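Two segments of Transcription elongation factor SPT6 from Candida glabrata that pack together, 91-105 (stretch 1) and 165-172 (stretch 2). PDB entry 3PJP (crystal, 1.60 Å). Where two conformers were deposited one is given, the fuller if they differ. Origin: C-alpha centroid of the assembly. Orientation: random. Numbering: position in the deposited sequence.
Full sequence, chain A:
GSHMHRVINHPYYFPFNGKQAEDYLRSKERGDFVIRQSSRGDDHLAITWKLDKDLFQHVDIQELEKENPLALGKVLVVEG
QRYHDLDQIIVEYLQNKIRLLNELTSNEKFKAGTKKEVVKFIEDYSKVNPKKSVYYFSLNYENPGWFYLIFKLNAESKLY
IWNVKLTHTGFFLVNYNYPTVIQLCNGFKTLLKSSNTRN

Stretch 1 91-105: VEYLQNKIRLLNELT
Stretch 2 165-172: KLTHTGFF

Stretch 1 is helical throughout, 91-105, with a wider pi-type turn at 91-94 and regular i to i+4 bonds thereafter, from Lys97 N to Tyr93 O (3.0 Å) through Thr105 N to Leu101 O (3.0 Å). Stretch 2 is a hairpin: strands 165-166 and 171-172 pair through Lys165 N to Phe172 O (2.9 Å) and Phe172 N to Lys165 O (2.8 Å), and Thr167 N to Gly170 O (2.8 Å) closes the turn. Gly170, at phi/psi 160/-149, adopts angles at which a CB would jam against the preceding carbonyl. No hydrogen bond crosses the interface; 600 Å² is buried mainly by apolar contact.

Tyr93 (chi1 t) lays CD1 3.4 Å from His168 CG, over one face of the imidazole; the ring planes meet obliquely at 39°, centroids 4.9 Å apart. His168 takes chi1 p. Asn96, chi1 -103°, turns its amide back on the helix, ND2 donating to Glu92 O (2.6 Å), while OD1 accepts from Arg99 NE and NH2 (both 2.9 Å); its CB rests 3.5 Å from His168 O.

At Lys97 the backbones come closest, CA to His168 CA 4.5 Å. Its chain, extended beyond chi1 -139°, carries CG to 3.8 Å from Leu166 CD2 and CE to 3.5 Å from Leu166 O; NZ then donates to Tyr93 OH (2.7 Å), so the long aliphatic portion packs while the ammonium stays satisfied.

Leu100 (mt) points toward the hairpin. Its CD1 lies 3.4 Å from both Thr167 O and Gly170 N, its CB 3.7 Å from Leu166 CD1, and its CD2 3.9 Å from Phe171 CE2. Leu101 (tp) adds CB to Leu166 CD2 (3.9 Å); Leu166 is also tp. Finally, Leu104 (tp) sets CB 3.8 Å from Phe171 CE1. The Phe171 ring (chi1 m, chi2 -84°) meets Leu100 O at its edge, CZ to O 3.4 Å, where the polarized ring hydrogens suit a carbonyl.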

ATOM      1  N   VAL A  91      -0.037 -15.889   2.966  1.00 19.27           N
ATOM      2  CA  VAL A  91      -0.857 -15.757   4.169  1.00 17.94           C
ATOM      3  C   VAL A  91      -0.497 -14.567   5.062  1.00 20.46           C
ATOM      4  O   VAL A  91      -1.378 -13.832   5.506  1.00 24.79           O
ATOM      5  CB  VAL A  91      -0.823 -17.043   5.016  1.00 17.51           C
ATOM      6  CG1 VAL A  91      -1.492 -16.820   6.362  1.00 19.56           C
ATOM      7  CG2 VAL A  91      -1.484 -18.173   4.242  1.00 20.05           C
ATOM      8  N   GLU A  92       0.791 -14.365   5.318  1.00 16.93           N
ATOM      9  CA  GLU A  92       1.194 -13.382   6.327  1.00 14.05           C
ATOM     10  C   GLU A  92       1.490 -12.005   5.743  1.00 16.84           C
ATOM     11  O   GLU A  92       1.373 -10.992   6.446  1.00 19.47           O
ATOM     12  CB  GLU A  92       2.407 -13.877   7.116  1.00 15.20           C
ATOM     13  CG  GLU A  92       2.140 -15.142   7.956  1.00 19.10           C
ATOM     14  CD  GLU A  92       3.395 -15.656   8.624  1.00 17.83           C
ATOM     15  OE1 GLU A  92       4.457 -15.017   8.462  1.00 25.47           O
ATOM     16  OE2 GLU A  92       3.326 -16.711   9.299  1.00 20.85           O
ATOM     17  N   TYR A  93       1.936 -11.964   4.493  1.00 19.80           N
ATOM     18  CA  TYR A  93       2.272 -10.705   3.838  1.00 14.27           C
ATOM     19  C   TYR A  93       1.143 -10.227   2.929  1.00 16.07           C
ATOM     20  O   TYR A  93       0.523  -9.195   3.183  1.00 18.69           O
ATOM     21  CB  TYR A  93       3.563 -10.824   3.023  1.00 19.15           C
ATOM     22  CG  TYR A  93       3.916  -9.543   2.286  1.00 15.64           C
ATOM     23  CD1 TYR A  93       4.675  -8.555   2.899  1.00 19.49           C
ATOM     24  CD2 TYR A  93       3.472  -9.318   0.991  1.00 21.71           C
ATOM     25  CE1 TYR A  93       4.989  -7.381   2.233  1.00 21.77           C
ATOM     26  CE2 TYR A  93       3.781  -8.161   0.325  1.00 29.41           C
ATOM     27  CZ  TYR A  93       4.536  -7.192   0.954  1.00 28.45           C
ATOM     28  OH  TYR A  93       4.841  -6.032   0.285  1.00 30.05           O
ATOM     29  N   LEU A  94       0.866 -10.977   1.865  1.00 16.96           N
ATOM     30  CA  LEU A  94      -0.093 -10.502   0.871  1.00 17.49           C
ATOM     31  C   LEU A  94      -1.527 -10.378   1.390  1.00 18.33           C
ATOM     32  O   LEU A  94      -2.174  -9.359   1.172  1.00 17.77           O
ATOM     33  CB  LEU A  94      -0.072 -11.365  -0.398  1.00 16.14           C
ATOM     34  CG  LEU A  94      -0.947 -10.783  -1.507  1.00 17.56           C
ATOM     35  CD1 LEU A  94      -0.477  -9.405  -1.942  1.00 19.24           C
ATOM     36  CD2 LEU A  94      -1.014 -11.725  -2.713  1.00 17.79           C
ATOM     37  N   GLN A  95      -2.042 -11.411   2.041  1.00 17.55           N
ATOM     38  CA  GLN A  95      -3.422 -11.366   2.516  1.00 19.52           C
ATOM     39  C   GLN A  95      -3.601 -10.239   3.542  1.00 20.15           C
ATOM     40  O   GLN A  95      -4.680  -9.660   3.661  1.00 20.83           O
ATOM     41  CB  GLN A  95      -3.878 -12.730   3.053  1.00 22.41           C
ATOM     42  CG  GLN A  95      -4.331 -13.679   1.933  1.00 28.23           C
ATOM     43  CD  GLN A  95      -4.509 -15.124   2.383  1.00 34.45           C
ATOM     44  OE1 GLN A  95      -4.640 -15.409   3.574  1.00 35.57           O
ATOM     45  NE2 GLN A  95      -4.512 -16.045   1.420  1.00 40.40           N
ATOM     46  N   ASN A  96      -2.530  -9.928   4.260  1.00 18.17           N
ATOM     47  CA  ASN A  96      -2.543  -8.824   5.208  1.00 21.96           C
ATOM     48  C   ASN A  96      -2.653  -7.481   4.527  1.00 20.09           C
ATOM     49  O   ASN A  96      -3.468  -6.646   4.906  1.00 18.89           O
ATOM     50  CB  ASN A  96      -1.289  -8.840   6.069  1.00 25.56           C
ATOM     51  CG  ASN A  96      -1.559  -9.376   7.434  1.00 27.03           C
ATOM     52  OD1 ASN A  96      -2.580  -9.049   8.040  1.00 28.71           O
ATOM     53  ND2 ASN A  96      -0.657 -10.220   7.936  1.00 36.71           N
ATOM     54  N   LYS A  97      -1.786  -7.270   3.551  1.00 16.12           N
ATOM     55  CA  LYS A  97      -1.826  -6.062   2.751  1.00 13.93           C
ATOM     56  C   LYS A  97      -3.201  -5.854   2.111  1.00 17.59           C
ATOM     57  O   LYS A  97      -3.712  -4.731   2.065  1.00 15.65           O
ATOM     58  CB  LYS A  97      -0.727  -6.114   1.701  1.00 20.94           C
ATOM     59  CG  LYS A  97      -0.010  -4.822   1.504  1.00 28.70           C
ATOM     60  CD  LYS A  97       1.213  -4.988   0.630  1.00 25.88           C
ATOM     61  CE  LYS A  97       1.992  -3.684   0.596  1.00 24.02           C
ATOM     62  NZ  LYS A  97       3.277  -3.834  -0.129  1.00 23.36           N
ATOM     63  N   ILE A  98      -3.791  -6.925   1.583  1.00 16.00           N
ATOM     64  CA  ILE A  98      -5.134  -6.825   1.018  1.00 14.14           C
ATOM     65  C   ILE A  98      -6.173  -6.464   2.064  1.00 16.92           C
ATOM     66  O   ILE A  98      -7.038  -5.624   1.833  1.00 15.58           O
ATOM     67  CB  ILE A  98      -5.536  -8.130   0.309  1.00 15.41           C
ATOM     68  CG1 ILE A  98      -4.625  -8.366  -0.893  1.00 17.40           C
ATOM     69  CG2 ILE A  98      -7.016  -8.084  -0.131  1.00 18.47           C
ATOM     70  CD1 ILE A  98      -4.720  -9.792  -1.433  1.00 18.15           C
ATOM     71  N   ARG A  99      -6.091  -7.101   3.230  1.00 16.52           N
ATOM     72  CA  ARG A  99      -6.952  -6.780   4.362  0.50 20.07           C
ATOM     73  C   ARG A  99      -6.900  -5.288   4.683  1.00 18.03           C
ATOM     74  O   ARG A  99      -7.922  -4.624   4.852  1.00 15.47           O
ATOM     75  CB  ARG A  99      -6.486  -7.599   5.574  0.50 16.06           C
ATOM     76  CG  ARG A  99      -7.108  -7.234   6.906  0.50 18.20           C
ATOM     77  CD  ARG A  99      -6.547  -8.133   8.008  0.50 11.91           C
ATOM     78  NE  ARG A  99      -5.146  -7.830   8.292  0.50 14.59           N
ATOM     79  CZ  ARG A  99      -4.761  -6.827   9.071  0.50 17.95           C
ATOM     80  NH1 ARG A  99      -5.679  -6.043   9.620  0.50 11.22           N
ATOM     81  NH2 ARG A  99      -3.470  -6.603   9.287  0.50 12.79           N
ATOM     82  N   LEU A 100      -5.680  -4.775   4.784  1.00 14.83           N
ATOM     83  CA  LEU A 100      -5.470  -3.386   5.185  1.00 14.45           C
ATOM     84  C   LEU A 100      -5.952  -2.421   4.098  1.00 14.96           C
ATOM     85  O   LEU A 100      -6.516  -1.368   4.406  1.00 14.28           O
ATOM     86  CB  LEU A 100      -4.003  -3.150   5.565  1.00 13.34           C
ATOM     87  CG  LEU A 100      -3.575  -3.841   6.880  1.00 18.30           C
ATOM     88  CD1 LEU A 100      -2.054  -3.987   6.962  1.00 16.59           C
ATOM     89  CD2 LEU A 100      -4.111  -3.098   8.114  1.00 20.22           C
ATOM     90  N   LEU A 101      -5.755  -2.788   2.832  1.00 15.19           N
ATOM     91  CA  LEU A 101      -6.226  -1.947   1.734  1.00 16.43           C
ATOM     92  C   LEU A 101      -7.737  -1.810   1.847  1.00 18.69           C
ATOM     93  O   LEU A 101      -8.290  -0.715   1.733  1.00 16.34           O
ATOM     94  CB  LEU A 101      -5.865  -2.569   0.380  1.00 14.93           C
ATOM     95  CG  LEU A 101      -6.459  -1.908  -0.868  1.00 14.51           C
ATOM     96  CD1 LEU A 101      -6.085  -0.424  -0.890  1.00 15.56           C
ATOM     97  CD2 LEU A 101      -5.990  -2.635  -2.134  1.00 15.89           C
ATOM     98  N   ASN A 102      -8.412  -2.931   2.075  1.00 15.82           N
ATOM     99  CA  ASN A 102      -9.861  -2.881   2.206  1.00 19.18           C
ATOM    100  C   ASN A 102     -10.308  -2.122   3.452  1.00 17.92           C
ATOM    101  O   ASN A 102     -11.320  -1.422   3.417  1.00 19.50           O
ATOM    102  CB  ASN A 102     -10.470  -4.285   2.165  1.00 16.34           C
ATOM    103  CG  ASN A 102     -10.536  -4.847   0.746  1.00 18.38           C
ATOM    104  OD1 ASN A 102     -10.931  -4.154  -0.188  1.00 20.12           O
ATOM    105  ND2 ASN A 102     -10.129  -6.096   0.583  1.00 21.06           N
ATOM    106  N   GLU A 103      -9.554  -2.248   4.543  1.00 15.84           N
ATOM    107  CA  GLU A 103      -9.857  -1.489   5.766  1.00 13.60           C
ATOM    108  C   GLU A 103      -9.867   0.012   5.479  1.00 18.64           C
ATOM    109  O   GLU A 103     -10.793   0.726   5.878  1.00 20.49           O
ATOM    110  CB  GLU A 103      -8.861  -1.808   6.888  1.00 18.17           C
ATOM    111  CG  GLU A 103      -9.267  -1.266   8.253  1.00 22.03           C
ATOM    112  CD  GLU A 103      -8.265  -1.599   9.340  1.00 25.87           C
ATOM    113  OE1 GLU A 103      -7.657  -2.694   9.278  1.00 22.61           O
ATOM    114  OE2 GLU A 103      -8.093  -0.769  10.262  1.00 19.70           O
ATOM    115  N   LEU A 104      -8.842   0.489   4.787  1.00 14.36           N
ATOM    116  CA  LEU A 104      -8.784   1.919   4.470  1.00 17.95           C
ATOM    117  C   LEU A 104      -9.847   2.380   3.461  1.00 17.19           C
ATOM    118  O   LEU A 104     -10.517   3.385   3.699  1.00 17.95           O
ATOM    119  CB  LEU A 104      -7.362   2.369   4.082  1.00 16.06           C
ATOM    120  CG  LEU A 104      -7.126   3.889   3.937  1.00 18.50           C
ATOM    121  CD1 LEU A 104      -7.668   4.647   5.134  1.00 20.69           C
ATOM    122  CD2 LEU A 104      -5.645   4.199   3.748  1.00 18.64           C
ATOM    123  N   THR A 105     -10.025   1.659   2.358  1.00 15.63           N
ATOM    124  CA  THR A 105     -10.990   2.102   1.344  1.00 17.89           C
ATOM    125  C   THR A 105     -12.442   1.998   1.817  1.00 18.79           C
ATOM    126  O   THR A 105     -13.323   2.661   1.269  1.00 19.34           O
ATOM    127  CB  THR A 105     -10.820   1.376  -0.014  1.00 18.80           C
ATOM    128  OG1 THR A 105     -11.151  -0.014   0.124  1.00 17.99           O
ATOM    129  CG2 THR A 105      -9.386   1.526  -0.512  1.00 17.51           C
ATOM    130  N   LYS A 165       1.776   5.194   3.306  1.00 12.97           N
ATOM    131  CA  LYS A 165       2.159   4.002   2.538  1.00 12.03           C
ATOM    132  C   LYS A 165       1.524   2.756   3.145  1.00 12.45           C
ATOM    133  O   LYS A 165       1.629   2.506   4.349  1.00 15.01           O
ATOM    134  CB  LYS A 165       3.686   3.859   2.487  1.00 13.75           C
ATOM    135  CG  LYS A 165       4.186   2.526   1.878  1.00 20.88           C
ATOM    136  CD  LYS A 165       4.322   2.579   0.381  1.00 26.70           C
ATOM    137  CE  LYS A 165       5.083   1.347  -0.125  1.00 40.09           C
ATOM    138  NZ  LYS A 165       5.225   1.331  -1.606  1.00 53.10           N
ATOM    139  N   LEU A 166       0.844   1.990   2.301  1.00 12.92           N
ATOM    140  CA  LEU A 166       0.270   0.713   2.725  1.00 11.90           C
ATOM    141  C   LEU A 166       1.404  -0.282   2.897  1.00 13.00           C
ATOM    142  O   LEU A 166       2.170  -0.511   1.963  1.00 17.72           O
ATOM    143  CB  LEU A 166      -0.683   0.205   1.634  1.00 12.38           C
ATOM    144  CG  LEU A 166      -1.261  -1.191   1.878  1.00 15.85           C
ATOM    145  CD1 LEU A 166      -2.159  -1.176   3.098  1.00 23.20           C
ATOM    146  CD2 LEU A 166      -2.038  -1.691   0.635  1.00 17.15           C
ATOM    147  N   THR A 167       1.527  -0.866   4.086  1.00 16.34           N
ATOM    148  CA  THR A 167       2.482  -1.961   4.282  1.00 16.47           C
ATOM    149  C   THR A 167       1.750  -3.214   4.738  1.00 16.92           C
ATOM    150  O   THR A 167       0.539  -3.200   4.941  1.00 16.99           O
ATOM    151  CB  THR A 167       3.570  -1.621   5.312  1.00 21.94           C
ATOM    152  OG1 THR A 167       3.011  -1.702   6.628  1.00 18.60           O
ATOM    153  CG2 THR A 167       4.145  -0.217   5.060  1.00 21.56           C
ATOM    154  N   HIS A 168       2.481  -4.312   4.881  1.00 19.40           N
ATOM    155  CA  HIS A 168       1.854  -5.544   5.343  1.00 20.97           C
ATOM    156  C   HIS A 168       1.524  -5.519   6.835  1.00 23.25           C
ATOM    157  O   HIS A 168       0.795  -6.376   7.325  1.00 24.31           O
ATOM    158  CB  HIS A 168       2.698  -6.778   4.983  1.00 20.79           C
ATOM    159  CG  HIS A 168       3.998  -6.884   5.728  1.00 19.76           C
ATOM    160  ND1 HIS A 168       5.107  -6.131   5.410  1.00 27.04           N
ATOM    161  CD2 HIS A 168       4.374  -7.691   6.749  1.00 21.46           C
ATOM    162  CE1 HIS A 168       6.105  -6.455   6.214  1.00 29.66           C
ATOM    163  NE2 HIS A 168       5.687  -7.404   7.032  1.00 22.64           N
ATOM    164  N   THR A 169       2.037  -4.518   7.549  1.00 26.59           N
ATOM    165  CA  THR A 169       1.781  -4.407   8.984  1.00 28.35           C
ATOM    166  C   THR A 169       0.864  -3.239   9.330  1.00 23.31           C
ATOM    167  O   THR A 169       0.372  -3.148  10.450  1.00 23.68           O
ATOM    168  CB  THR A 169       3.085  -4.304   9.808  1.00 18.56           C
ATOM    169  OG1 THR A 169       3.814  -3.129   9.438  1.00 24.33           O
ATOM    170  CG2 THR A 169       3.962  -5.536   9.580  1.00 31.43           C
ATOM    171  N   GLY A 170       0.612  -2.349   8.371  1.00 18.02           N
ATOM    172  CA  GLY A 170      -0.253  -1.221   8.659  1.00 17.45           C
ATOM    173  C   GLY A 170      -0.053  -0.083   7.682  1.00 20.03           C
ATOM    174  O   GLY A 170       0.312  -0.304   6.527  1.00 19.88           O
ATOM    175  N   PHE A 171      -0.263   1.134   8.170  1.00 15.45           N
ATOM    176  CA  PHE A 171      -0.225   2.334   7.343  1.00 16.62           C
ATOM    177  C   PHE A 171       0.900   3.233   7.824  1.00 13.94           C
ATOM    178  O   PHE A 171       0.857   3.751   8.961  1.00 16.57           O
ATOM    179  CB  PHE A 171      -1.569   3.062   7.432  1.00 15.52           C
ATOM    180  CG  PHE A 171      -2.745   2.168   7.216  1.00 14.33           C
ATOM    181  CD1 PHE A 171      -3.170   1.868   5.927  1.00 14.22           C
ATOM    182  CD2 PHE A 171      -3.416   1.602   8.290  1.00 14.11           C
ATOM    183  CE1 PHE A 171      -4.250   1.025   5.717  1.00 17.37           C
ATOM    184  CE2 PHE A 171      -4.498   0.765   8.101  1.00 17.91           C
ATOM    185  CZ  PHE A 171      -4.921   0.471   6.802  1.00 17.33           C
ATOM    186  N   PHE A 172       1.928   3.389   6.999  1.00 14.62           N
ATOM    187  CA  PHE A 172       3.067   4.203   7.396  1.00 14.55           C
ATOM    188  C   PHE A 172       2.789   5.674   7.137  1.00 14.98           C
ATOM    189  O   PHE A 172       2.496   6.080   6.015  1.00 16.48           O
ATOM    190  CB  PHE A 172       4.359   3.768   6.699  1.00 12.83           C
ATOM    191  CG  PHE A 172       5.568   4.536   7.147  1.00 12.63           C
ATOM    192  CD1 PHE A 172       6.276   4.145   8.278  1.00 18.54           C
ATOM    193  CD2 PHE A 172       5.982   5.663   6.457  1.00 17.18           C
ATOM    194  CE1 PHE A 172       7.386   4.864   8.703  1.00 20.18           C
ATOM    195  CE2 PHE A 172       7.089   6.389   6.880  1.00 23.20           C
ATOM    196  CZ  PHE A 172       7.790   5.992   7.996  1.00 19.79           C
TER